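Local coordinates for protein DNA ligase (Alteromonas mediterranea, PDB 6GDR) that probably seals nicks in duplex DNA by way of adenylylated intermediates, and is seen here with AMP and DNA bound, at residues 13-18 against 203-208; 26-31 against 192-197; 232-237 against 256-261. All blocks are in the same frame, centred on the assembly; numbering follows the deposited sequence.

Contact 1. Residues 13-18 against 203-208; sequences LAKQYG and RSDKLI. Unlike the reference sequence in segment 13-18: Gly18 (reference Ser). Unlike the reference sequence in segment 203-208: Ile208 (reference Leu). With nucleotides of chain A.
Arg203 meets Leu13 by way of a side chain whose CG stands anti to its own carbonyl carbon (chi1 -74°) and which then runs extended as far as NE. The guanidinium lies against Leu13, with Leu13 CB over the centre of one face, 4.0 Å above the plane. Leu13 CD1 touches the same group at NH1, and NE of Arg203 makes a weak hydrogen bond of 3.2 Å to O of Ala14. Lys15 sets off differently, its CG anti to the backbone N (chi1 -178°), and the chain bends further along, so that CE passes 3.3 Å from OD1 of Asp205. The position of NZ is doubtful, since it lies too close to OP2 of DG5 of chain A.

The backbones are joined by a firmer link: Lys15 N donates to Leu207 O over 3.0 Å. Beside it Ala14 CB rests on Leu207 CG, while Ile208 CG2 reaches the edge of the Tyr17 ring at CD1, 4.0 Å away.

A water sits by the turn, donating to Leu13 O and Ser204 O and accepting from Ser204 OG. That hydroxyl also accepts from N and NZ of Lys206, the first of these making an ST turn, so three bonds fix its rotation. Arg203 N donates to OP2 of DA6 of chain A at 2.8 Å, a straight bond that ties the loop to the DNA backbone.

Lys15 and Ile208 form a parallel bridge at one edge of the mixed four-stranded sheet of the ligase catalytic domain, where Ala14 and the neighbouring Met191 approach the bound AMP and the loop beside them follows the DNA phosphates.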
loop_
_atom_site.group_PDB
_atom_site.type_symbol
_atom_site.label_atom_id
_atom_site.label_comp_id
_atom_site.label_asym_id
_atom_site.label_seq_id
_atom_site.Cartn_x
_atom_site.Cartn_y
_atom_site.Cartn_z
ATOM N N LEU D 13 11.460 -0.860 -2.948
ATOM C CA LEU D 13 10.245 -0.062 -2.940
ATOM C C LEU D 13 9.669 0.033 -4.350
ATOM O O LEU D 13 10.345 -0.229 -5.347
ATOM C CB LEU D 13 10.526 1.334 -2.380
ATOM C CG LEU D 13 11.246 1.374 -1.028
ATOM C CD1 LEU D 13 11.363 2.806 -0.530
ATOM C CD2 LEU D 13 10.547 0.503 0.008
ATOM N N ALA D 14 8.397 0.413 -4.419
ATOM C CA ALA D 14 7.657 0.442 -5.673
ATOM C C ALA D 14 7.620 1.860 -6.227
ATOM O O ALA D 14 7.343 2.814 -5.493
ATOM C CB ALA D 14 6.234 -0.082 -5.472
ATOM N N LYS D 15 7.899 1.990 -7.522
ATOM C CA LYS D 15 7.838 3.274 -8.207
ATOM C C LYS D 15 6.437 3.496 -8.760
ATOM O O LYS D 15 5.769 2.552 -9.192
ATOM C CB LYS D 15 8.862 3.328 -9.345
ATOM C CG LYS D 15 8.905 4.656 -10.110
ATOM C CD LYS D 15 9.180 4.453 -11.594
ATOM C CE LYS D 15 10.665 4.347 -11.884
ATOM N NZ LYS D 15 11.301 5.690 -11.954
ATOM N N GLN D 16 5.996 4.750 -8.743
ATOM C CA GLN D 16 4.708 5.099 -9.320
ATOM C C GLN D 16 4.724 4.871 -10.829
ATOM O O GLN D 16 5.775 4.859 -11.476
ATOM C CB GLN D 16 4.358 6.551 -8.999
ATOM C CG GLN D 16 4.239 6.828 -7.508
ATOM C CD GLN D 16 4.037 8.297 -7.199
ATOM O OE1 GLN D 16 4.274 9.161 -8.044
ATOM N NE2 GLN D 16 3.594 8.588 -5.981
ATOM N N TYR D 17 3.528 4.696 -11.392
ATOM C CA TYR D 17 3.411 4.285 -12.788
ATOM C C TYR D 17 3.910 5.371 -13.735
ATOM O O TYR D 17 4.756 5.113 -14.601
ATOM C CB TYR D 17 1.960 3.922 -13.102
ATOM C CG TYR D 17 1.733 3.486 -14.530
ATOM C CD1 TYR D 17 2.325 2.333 -15.026
ATOM C CD2 TYR D 17 0.920 4.223 -15.382
ATOM C CE1 TYR D 17 2.121 1.928 -16.331
ATOM C CE2 TYR D 17 0.709 3.826 -16.689
ATOM C CZ TYR D 17 1.312 2.677 -17.158
ATOM O OH TYR D 17 1.105 2.278 -18.458
ATOM N N GLY D 18 3.400 6.593 -13.588
ATOM C CA GLY D 18 3.682 7.656 -14.542
ATOM C C GLY D 18 5.141 8.065 -14.628
ATOM O O GLY D 18 5.497 8.822 -15.539
ATOM N N ARG D 203 13.781 2.226 -5.510
ATOM C CA ARG D 203 12.754 2.305 -6.538
ATOM C C ARG D 203 13.382 2.195 -7.921
ATOM O O ARG D 203 14.477 2.711 -8.162
ATOM C CB ARG D 203 11.975 3.617 -6.422
ATOM C CG ARG D 203 11.008 3.660 -5.250
ATOM C CD ARG D 203 10.407 5.045 -5.064
ATOM N NE ARG D 203 9.255 5.025 -4.164
ATOM C CZ ARG D 203 9.313 5.184 -2.844
ATOM N NH1 ARG D 203 10.474 5.384 -2.235
ATOM N NH2 ARG D 203 8.197 5.145 -2.128
ATOM N N SER D 204 12.682 1.515 -8.822
ATOM C CA SER D 204 13.100 1.384 -10.214
ATOM C C SER D 204 11.911 0.840 -10.996
ATOM O O SER D 204 10.852 0.551 -10.430
ATOM C CB SER D 204 14.323 0.477 -10.356
ATOM O OG SER D 204 13.987 -0.880 -10.117
ATOM N N ASP D 205 12.092 0.705 -12.310
ATOM C CA ASP D 205 11.046 0.149 -13.159
ATOM C C ASP D 205 10.859 -1.348 -12.965
ATOM O O ASP D 205 9.955 -1.921 -13.581
ATOM C CB ASP D 205 11.354 0.443 -14.629
ATOM C CG ASP D 205 11.089 1.888 -15.004
ATOM O OD1 ASP D 205 10.099 2.462 -14.504
ATOM O OD2 ASP D 205 11.872 2.450 -15.798
ATOM N N LYS D 206 11.677 -1.994 -12.131
ATOM C CA LYS D 206 11.525 -3.423 -11.891
ATOM C C LYS D 206 10.293 -3.738 -11.053
ATOM O O LYS D 206 9.780 -4.861 -11.127
ATOM C CB LYS D 206 12.773 -3.974 -11.201
ATOM C CG LYS D 206 14.088 -3.552 -11.847
ATOM C CD LYS D 206 15.287 -4.164 -11.136
ATOM C CE LYS D 206 16.565 -3.393 -11.423
ATOM N NZ LYS D 206 16.617 -2.106 -10.678
ATOM N N LEU D 207 9.808 -2.780 -10.262
ATOM C CA LEU D 207 8.647 -2.982 -9.400
ATOM C C LEU D 207 7.840 -1.691 -9.394
ATOM O O LEU D 207 8.231 -0.717 -8.743
ATOM C CB LEU D 207 9.069 -3.370 -7.983
ATOM C CG LEU D 207 7.952 -3.531 -6.949
ATOM C CD1 LEU D 207 6.971 -4.616 -7.368
ATOM C CD2 LEU D 207 8.541 -3.842 -5.582
ATOM N N ILE D 208 6.712 -1.686 -10.103
ATOM C CA ILE D 208 5.940 -0.471 -10.333
ATOM C C ILE D 208 4.606 -0.571 -9.607
ATOM O O ILE D 208 4.053 -1.658 -9.407
ATOM C CB ILE D 208 5.748 -0.218 -11.844
ATOM C CG1 ILE D 208 7.087 0.178 -12.474
ATOM C CG2 ILE D 208 4.718 0.879 -12.103
ATOM C CD1 ILE D 208 7.278 -0.333 -13.880
ATOM P P DG A 5 14.602 5.309 -11.305
ATOM O OP1 DG A 5 14.775 4.049 -12.061
ATOM O OP2 DG A 5 13.245 5.824 -11.014
ATOM O "O5'" DG A 5 15.378 5.187 -9.916
ATOM C "C5'" DG A 5 16.794 5.099 -9.899
ATOM C "C4'" DG A 5 17.355 5.750 -8.653
ATOM O "O4'" DG A 5 17.217 7.188 -8.755
ATOM C "C3'" DG A 5 16.655 5.344 -7.352
ATOM O "O3'" DG A 5 17.580 4.719 -6.475
ATOM C "C2'" DG A 5 16.097 6.656 -6.786
ATOM C "C1'" DG A 5 16.937 7.712 -7.482
ATOM N N9 DG A 5 16.277 9.007 -7.643
ATOM C C8 DG A 5 15.005 9.245 -8.109
ATOM N N7 DG A 5 14.697 10.511 -8.155
ATOM C C5 DG A 5 15.839 11.154 -7.693
ATOM C C6 DG A 5 16.103 12.534 -7.520
ATOM O O6 DG A 5 15.354 13.494 -7.745
ATOM N N1 DG A 5 17.388 12.753 -7.027
ATOM C C2 DG A 5 18.300 11.764 -6.741
ATOM N N2 DG A 5 19.491 12.166 -6.275
ATOM N N3 DG A 5 18.064 10.471 -6.901
ATOM C C4 DG A 5 16.819 10.241 -7.378
ATOM P P DA A 6 17.102 4.159 -5.051
ATOM O OP1 DA A 6 17.783 2.864 -4.833
ATOM O OP2 DA A 6 15.625 4.250 -4.996
ATOM O "O5'" DA A 6 17.689 5.223 -4.020
ATOM C "C5'" DA A 6 19.024 5.687 -4.167
ATOM C "C4'" DA A 6 19.317 6.781 -3.166
ATOM O "O4'" DA A 6 18.815 8.051 -3.676
ATOM C "C3'" DA A 6 18.659 6.572 -1.803
ATOM O "O3'" DA A 6 19.585 6.826 -0.754
ATOM C "C2'" DA A 6 17.494 7.556 -1.818
ATOM C "C1'" DA A 6 18.024 8.678 -2.693
ATOM N N9 DA A 6 16.979 9.464 -3.348
ATOM C C8 DA A 6 15.889 8.989 -4.024
ATOM N N7 DA A 6 15.112 9.930 -4.505
ATOM C C5 DA A 6 15.734 11.105 -4.119
ATOM C C6 DA A 6 15.410 12.462 -4.322
ATOM N N6 DA A 6 14.329 12.867 -4.993
ATOM N N1 DA A 6 16.245 13.387 -3.805
ATOM C C2 DA A 6 17.327 12.977 -3.133
ATOM N N3 DA A 6 17.735 11.733 -2.878
ATOM C C4 DA A 6 16.887 10.836 -3.404
HETATM O O HOH W 1 11.971 -1.202 -8.010
#

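Contact 2. Residues 26-31 against 192-197; sequences IAEYWV and LHHKKA
The Tyr29 ring has the edge of the His194 imidazole standing on one face, CD2 lying 3.5 Å above the plane and toward the rim. The two planes are 84° apart, a T-shaped pair. The imidazole in turn has Glu28 O over one of its own faces, and Glu28 OE1 at its edge, close to the ring plane. There His194 NE2 donates to Glu28 OE1 at 2.7 Å, using the anti lone pair of that oxygen. An alanine in place of His194 would probably leave Glu28 OE1 without this donor and open a gap over the face of Tyr29. The tyrosine OH is held separately, by the backbone oxygen of Asp205.

Lys195 lies across one face of the Trp30 indole. Its CG makes a CH-pi contact with the five-membered ring, its CE sits over the ring centre, and NZ stands 4.9 Å from the centroid of the six-membered ring in a cation-pi contact. An extended chain beyond CG allows NZ a weak bond to Ala27 O as well, while Trp30 NE1 is taken by Asp143 of helix 142-154.

The backbones pair as well. Trp30 and His193 are the antiparallel hydrogen-bonded pair, with Trp30 N donating to His193 O at 2.7 Å and His193 N returning a bond to Trp30 O. Lys195 N reaches Glu28 O at 3.0 Å. Val31 CG2 packs on Leu192 CD2, 3.6 Å away.

This is an antiparallel pairing of strands 29-34 and 189-194 in the catalytic-domain sheet; the former ends at Lys34 of the AMP pocket, consistent with the KxDG motif of nucleotidyltransferases.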
loop_
_atom_site.group_PDB
_atom_site.type_symbol
_atom_site.label_atom_id
_atom_site.label_comp_id
_atom_site.label_asym_id
_atom_site.label_seq_id
_atom_site.Cartn_x
_atom_site.Cartn_y
_atom_site.Cartn_z
ATOM N N ILE D 26 4.583 -3.930 -20.805
ATOM C CA ILE D 26 3.904 -4.625 -19.714
ATOM C C ILE D 26 4.106 -6.130 -19.815
ATOM O O ILE D 26 4.110 -6.833 -18.797
ATOM C CB ILE D 26 2.405 -4.261 -19.695
ATOM C CG1 ILE D 26 2.241 -2.751 -19.509
ATOM C CG2 ILE D 26 1.683 -5.040 -18.585
ATOM C CD1 ILE D 26 0.808 -2.290 -19.382
ATOM N N ALA D 27 4.278 -6.653 -21.032
ATOM C CA ALA D 27 4.424 -8.093 -21.208
ATOM C C ALA D 27 5.612 -8.655 -20.437
ATOM O O ALA D 27 5.665 -9.868 -20.205
ATOM C CB ALA D 27 4.564 -8.427 -22.693
ATOM N N GLU D 28 6.559 -7.810 -20.036
ATOM C CA GLU D 28 7.736 -8.248 -19.297
ATOM C C GLU D 28 7.522 -8.251 -17.787
ATOM O O GLU D 28 8.482 -8.462 -17.038
ATOM C CB GLU D 28 8.931 -7.354 -19.639
ATOM C CG GLU D 28 9.172 -7.171 -21.129
ATOM C CD GLU D 28 10.334 -6.242 -21.420
ATOM O OE1 GLU D 28 11.079 -5.904 -20.475
ATOM O OE2 GLU D 28 10.500 -5.846 -22.592
ATOM N N TYR D 29 6.293 -8.026 -17.325
ATOM C CA TYR D 29 5.999 -7.902 -15.906
ATOM C C TYR D 29 4.976 -8.943 -15.475
ATOM O O TYR D 29 4.066 -9.297 -16.229
ATOM C CB TYR D 29 5.451 -6.510 -15.569
ATOM C CG TYR D 29 6.436 -5.382 -15.754
ATOM C CD1 TYR D 29 6.681 -4.845 -17.010
ATOM C CD2 TYR D 29 7.109 -4.841 -14.668
ATOM C CE1 TYR D 29 7.578 -3.807 -17.181
ATOM C CE2 TYR D 29 8.005 -3.805 -14.827
ATOM C CZ TYR D 29 8.236 -3.289 -16.086
ATOM O OH TYR D 29 9.130 -2.256 -16.249
ATOM N N TRP D 30 5.136 -9.426 -14.245
ATOM C CA TRP D 30 4.063 -10.133 -13.564
ATOM C C TRP D 30 3.134 -9.111 -12.925
ATOM O O TRP D 30 3.582 -8.233 -12.182
ATOM C CB TRP D 30 4.614 -11.076 -12.493
ATOM C CG TRP D 30 5.097 -12.398 -13.009
ATOM C CD1 TRP D 30 6.357 -12.909 -12.897
ATOM C CD2 TRP D 30 4.326 -13.383 -13.707
ATOM N NE1 TRP D 30 6.420 -14.147 -13.486
ATOM C CE2 TRP D 30 5.186 -14.462 -13.991
ATOM C CE3 TRP D 30 2.992 -13.456 -14.123
ATOM C CZ2 TRP D 30 4.758 -15.600 -14.670
ATOM C CZ3 TRP D 30 2.568 -14.587 -14.797
ATOM C CH2 TRP D 30 3.448 -15.643 -15.064
ATOM N N VAL D 31 1.844 -9.216 -13.222
ATOM C CA VAL D 31 0.843 -8.304 -12.684
ATOM C C VAL D 31 0.136 -8.990 -11.525
ATOM O O VAL D 31 -0.093 -10.205 -11.551
ATOM C CB VAL D 31 -0.166 -7.873 -13.765
ATOM C CG1 VAL D 31 -1.060 -6.756 -13.241
ATOM C CG2 VAL D 31 0.559 -7.433 -15.029
ATOM N N LEU D 192 3.205 -4.228 -10.536
ATOM C CA LEU D 192 3.912 -4.774 -11.687
ATOM C C LEU D 192 5.331 -5.114 -11.258
ATOM O O LEU D 192 6.083 -4.227 -10.841
ATOM C CB LEU D 192 3.928 -3.776 -12.847
ATOM C CG LEU D 192 2.580 -3.149 -13.207
ATOM C CD1 LEU D 192 2.759 -2.098 -14.289
ATOM C CD2 LEU D 192 1.601 -4.215 -13.658
ATOM N N HIS D 193 5.690 -6.391 -11.357
ATOM C CA HIS D 193 7.016 -6.865 -10.983
ATOM C C HIS D 193 7.660 -7.508 -12.201
ATOM O O HIS D 193 7.130 -8.482 -12.746
ATOM C CB HIS D 193 6.938 -7.857 -9.820
ATOM C CG HIS D 193 8.189 -7.924 -9.002
ATOM N ND1 HIS D 193 8.195 -8.334 -7.685
ATOM C CD2 HIS D 193 9.475 -7.631 -9.309
ATOM C CE1 HIS D 193 9.429 -8.290 -7.218
ATOM N NE2 HIS D 193 10.226 -7.867 -8.184
ATOM N N HIS D 194 8.799 -6.964 -12.624
ATOM C CA HIS D 194 9.473 -7.464 -13.813
ATOM C C HIS D 194 9.913 -8.908 -13.608
ATOM O O HIS D 194 10.478 -9.259 -12.567
ATOM C CB HIS D 194 10.674 -6.579 -14.138
ATOM C CG HIS D 194 11.041 -6.569 -15.589
ATOM N ND1 HIS D 194 12.120 -7.265 -16.089
ATOM C CD2 HIS D 194 10.471 -5.945 -16.648
ATOM C CE1 HIS D 194 12.201 -7.069 -17.392
ATOM N NE2 HIS D 194 11.211 -6.274 -17.756
ATOM N N LYS D 195 9.661 -9.745 -14.616
ATOM C CA LYS D 195 9.921 -11.176 -14.485
ATOM C C LYS D 195 11.415 -11.461 -14.385
ATOM O O LYS D 195 11.861 -12.180 -13.484
ATOM C CB LYS D 195 9.315 -11.925 -15.673
ATOM C CG LYS D 195 7.849 -11.613 -15.934
ATOM C CD LYS D 195 7.317 -12.402 -17.120
ATOM C CE LYS D 195 5.868 -12.049 -17.415
ATOM N NZ LYS D 195 5.376 -12.697 -18.661
ATOM N N LYS D 196 12.205 -10.902 -15.304
ATOM C CA LYS D 196 13.627 -11.206 -15.416
ATOM C C LYS D 196 14.502 -10.242 -14.621
ATOM O O LYS D 196 15.664 -10.022 -14.988
ATOM C CB LYS D 196 14.045 -11.200 -16.888
ATOM C CG LYS D 196 13.771 -9.879 -17.596
ATOM C CD LYS D 196 14.292 -9.867 -19.022
ATOM C CE LYS D 196 15.076 -8.594 -19.310
ATOM N N ALA D 197 13.982 -9.666 -13.542
ATOM C CA ALA D 197 14.702 -8.673 -12.758
ATOM C C ALA D 197 15.176 -9.278 -11.444
ATOM O O ALA D 197 14.458 -10.061 -10.813
ATOM C CB ALA D 197 13.822 -7.456 -12.478
#

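Contact 3. Residues 232-237 against 256-261; sequences GMMGSL and KERRAP. Unlike the reference sequence in segment 256-261: Arg259 (reference Gln). With nucleotides of chain A.
In the OB domain of the ligase, Arg258 at the end of the short helix between the third and fourth strands meets Met234 and Gly235 at the start of the second. A helix in that interval is a hallmark of the OB fold, and the strand it meets carries a classic beta bulge, Gly235 and Ser236 both facing Phe224.

A single nitrogen, Arg258 NH1, makes the two strong bonds across the contact. Arg258 runs extended from CG to NE (chi2 -172°, chi3 176°), and NH1 donates to two successive carbonyls, Met234 O at 2.7 Å and Gly235 O at 2.9 Å. Both oxygens lie near the guanidinium plane. The approaches differ at the acceptors: NH1 is tilted modestly from the carbonyl plane of Met234 but stands well above that of Gly235. On the other branch NH2 donates to Gly250 O, so three carbonyl oxygens hold the group and fix its rotation, with partial negative charges that would probably favour its positive one. A weak backbone bond, Met234 N to Arg258 O at 3.4 Å, adds to the tie.

Apolar atoms fill in around it. Met234 CB rests on the Pro261 ring at CG, 3.8 Å away, and the bent methionine chain brings CE to the proline CB as well. Met233 lies alongside Arg259 but crosses Arg258 at about a right angle, its CE 3.7 Å from Arg258 CB and near NH2 of Arg259.

The strand side of the contact also reaches the DNA. Ser236 OG hydrogen-bonds a phosphate of another nucleotide than DG11 of chain A, while Gly235 packs close to DG11 itself. At the nearest approach to that nucleotide, Gly235 O comes within 3.4 Å of its C4'.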
loop_
_atom_site.group_PDB
_atom_site.type_symbol
_atom_site.label_atom_id
_atom_site.label_comp_id
_atom_site.label_asym_id
_atom_site.label_seq_id
_atom_site.Cartn_x
_atom_site.Cartn_y
_atom_site.Cartn_z
ATOM N N GLY D 232 5.655 29.469 11.868
ATOM C CA GLY D 232 5.117 30.715 11.359
ATOM C C GLY D 232 4.507 30.604 9.982
ATOM O O GLY D 232 4.322 31.621 9.309
ATOM N N MET D 233 4.193 29.388 9.539
ATOM C CA MET D 233 3.587 29.143 8.240
ATOM C C MET D 233 2.398 28.209 8.420
ATOM O O MET D 233 2.192 27.627 9.488
ATOM C CB MET D 233 4.600 28.537 7.257
ATOM C CG MET D 233 5.805 29.424 6.983
ATOM S SD MET D 233 7.192 28.524 6.262
ATOM C CE MET D 233 6.442 27.853 4.780
ATOM N N MET D 234 1.611 28.068 7.358
ATOM C CA MET D 234 0.432 27.215 7.402
ATOM C C MET D 234 0.844 25.752 7.294
ATOM O O MET D 234 1.576 25.369 6.376
ATOM C CB MET D 234 -0.532 27.580 6.275
ATOM C CG MET D 234 -1.829 26.777 6.278
ATOM S SD MET D 234 -1.679 25.145 5.521
ATOM C CE MET D 234 -1.426 25.588 3.803
ATOM N N GLY D 235 0.364 24.938 8.230
ATOM C CA GLY D 235 0.649 23.518 8.220
ATOM C C GLY D 235 -0.428 22.714 7.523
ATOM O O GLY D 235 -0.128 21.823 6.722
ATOM N N SER D 236 -1.691 23.019 7.820
ATOM C CA SER D 236 -2.807 22.309 7.216
ATOM C C SER D 236 -4.020 23.225 7.175
ATOM O O SER D 236 -4.039 24.299 7.781
ATOM C CB SER D 236 -3.128 21.021 7.982
ATOM O OG SER D 236 -3.496 21.303 9.321
ATOM N N LEU D 237 -5.042 22.778 6.446
ATOM C CA LEU D 237 -6.291 23.510 6.294
ATOM C C LEU D 237 -7.448 22.589 6.646
ATOM O O LEU D 237 -7.516 21.459 6.152
ATOM C CB LEU D 237 -6.461 24.030 4.862
ATOM C CG LEU D 237 -5.330 24.887 4.294
ATOM C CD1 LEU D 237 -5.591 25.178 2.827
ATOM C CD2 LEU D 237 -5.182 26.178 5.078
ATOM N N LYS D 256 5.847 28.511 -0.836
ATOM C CA LYS D 256 5.266 29.830 -1.056
ATOM C C LYS D 256 3.766 29.811 -0.799
ATOM O O LYS D 256 3.213 30.770 -0.249
ATOM C CB LYS D 256 5.563 30.311 -2.477
ATOM C CG LYS D 256 5.254 31.787 -2.705
ATOM N N GLU D 257 3.089 28.729 -1.189
ATOM C CA GLU D 257 1.656 28.624 -0.940
ATOM C C GLU D 257 1.354 28.561 0.551
ATOM O O GLU D 257 0.291 29.017 0.988
ATOM C CB GLU D 257 1.090 27.396 -1.653
ATOM C CG GLU D 257 0.983 27.561 -3.162
ATOM C CD GLU D 257 0.629 26.269 -3.871
ATOM O OE1 GLU D 257 0.926 25.186 -3.324
ATOM O OE2 GLU D 257 0.051 26.335 -4.977
ATOM N N ARG D 258 2.272 28.008 1.348
ATOM C CA ARG D 258 2.072 27.982 2.793
ATOM C C ARG D 258 2.137 29.383 3.385
ATOM O O ARG D 258 1.451 29.670 4.373
ATOM C CB ARG D 258 3.106 27.071 3.451
ATOM C CG ARG D 258 2.949 25.610 3.070
ATOM C CD ARG D 258 3.849 24.706 3.891
ATOM N NE ARG D 258 3.616 23.299 3.581
ATOM C CZ ARG D 258 2.624 22.571 4.086
ATOM N NH1 ARG D 258 1.757 23.111 4.934
ATOM N NH2 ARG D 258 2.495 21.298 3.740
ATOM N N ARG D 259 2.954 30.260 2.808
ATOM C CA ARG D 259 2.935 31.674 3.157
ATOM C C ARG D 259 1.826 32.351 2.360
ATOM O O ARG D 259 1.813 32.285 1.126
ATOM C CB ARG D 259 4.289 32.314 2.866
ATOM C CG ARG D 259 5.446 31.686 3.632
ATOM C CD ARG D 259 6.781 32.299 3.229
ATOM N NE ARG D 259 7.348 31.666 2.040
ATOM C CZ ARG D 259 8.230 30.668 2.052
ATOM N NH1 ARG D 259 8.678 30.168 0.908
ATOM N NH2 ARG D 259 8.670 30.166 3.197
ATOM N N ALA D 260 0.893 32.990 3.058
ATOM C CA ALA D 260 -0.303 33.520 2.414
ATOM C C ALA D 260 -1.068 32.369 1.771
ATOM O O ALA D 260 -1.102 32.250 0.538
ATOM C CB ALA D 260 0.052 34.588 1.375
ATOM N N PRO D 261 -1.686 31.504 2.569
ATOM C CA PRO D 261 -2.388 30.343 2.014
ATOM C C PRO D 261 -3.790 30.707 1.564
ATOM O O PRO D 261 -4.217 31.864 1.705
ATOM C CB PRO D 261 -2.419 29.365 3.197
ATOM C CG PRO D 261 -2.482 30.257 4.388
ATOM C CD PRO D 261 -1.670 31.483 4.042
ATOM P P DG A 11 3.968 19.966 10.167
ATOM O OP1 DG A 11 3.440 21.283 10.591
ATOM O OP2 DG A 11 4.537 19.043 11.174
ATOM O "O5'" DG A 11 2.823 19.181 9.373
ATOM C "C5'" DG A 11 2.123 19.832 8.324
ATOM C "C4'" DG A 11 1.238 18.857 7.564
ATOM O "O4'" DG A 11 2.054 17.987 6.745
ATOM C "C3'" DG A 11 0.429 17.906 8.426
ATOM O "O3'" DG A 11 -0.766 18.515 8.890
ATOM C "C2'" DG A 11 0.156 16.753 7.470
ATOM C "C1'" DG A 11 1.381 16.751 6.553
ATOM N N9 DG A 11 2.305 15.657 6.832
ATOM C C8 DG A 11 3.416 15.690 7.639
ATOM N N7 DG A 11 4.046 14.550 7.702
ATOM C C5 DG A 11 3.302 13.705 6.887
ATOM C C6 DG A 11 3.497 12.340 6.566
ATOM O O6 DG A 11 4.398 11.582 6.951
ATOM N N1 DG A 11 2.509 11.868 5.704
ATOM C C2 DG A 11 1.466 12.620 5.216
ATOM N N2 DG A 11 0.612 11.994 4.397
ATOM N N3 DG A 11 1.273 13.897 5.510
ATOM C C4 DG A 11 2.226 14.371 6.349
#

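In the fold
Contacts 1 and 2 build one sheet: strands 207-210 and 189-194 are neighbours in it, with 15-16 and 29-34 at its outer edges, and Ile208 N probably bonds Leu192 O where the two meet. Their centres are about 11 Å apart. Contact 3 belongs to the OB domain, its centre about 31 Å from that of contact 1 and about 42 Å from that of contact 2. All three are partly buried, but their chemistry differs. Contact 2 relies on aromatic faces and regular strand pairing, about 9 Å from the nucleic acid at its nearest atom. Contacts 1 and 3 touch the DNA and use arginines against backbone oxygens, one weakly, the other firmly.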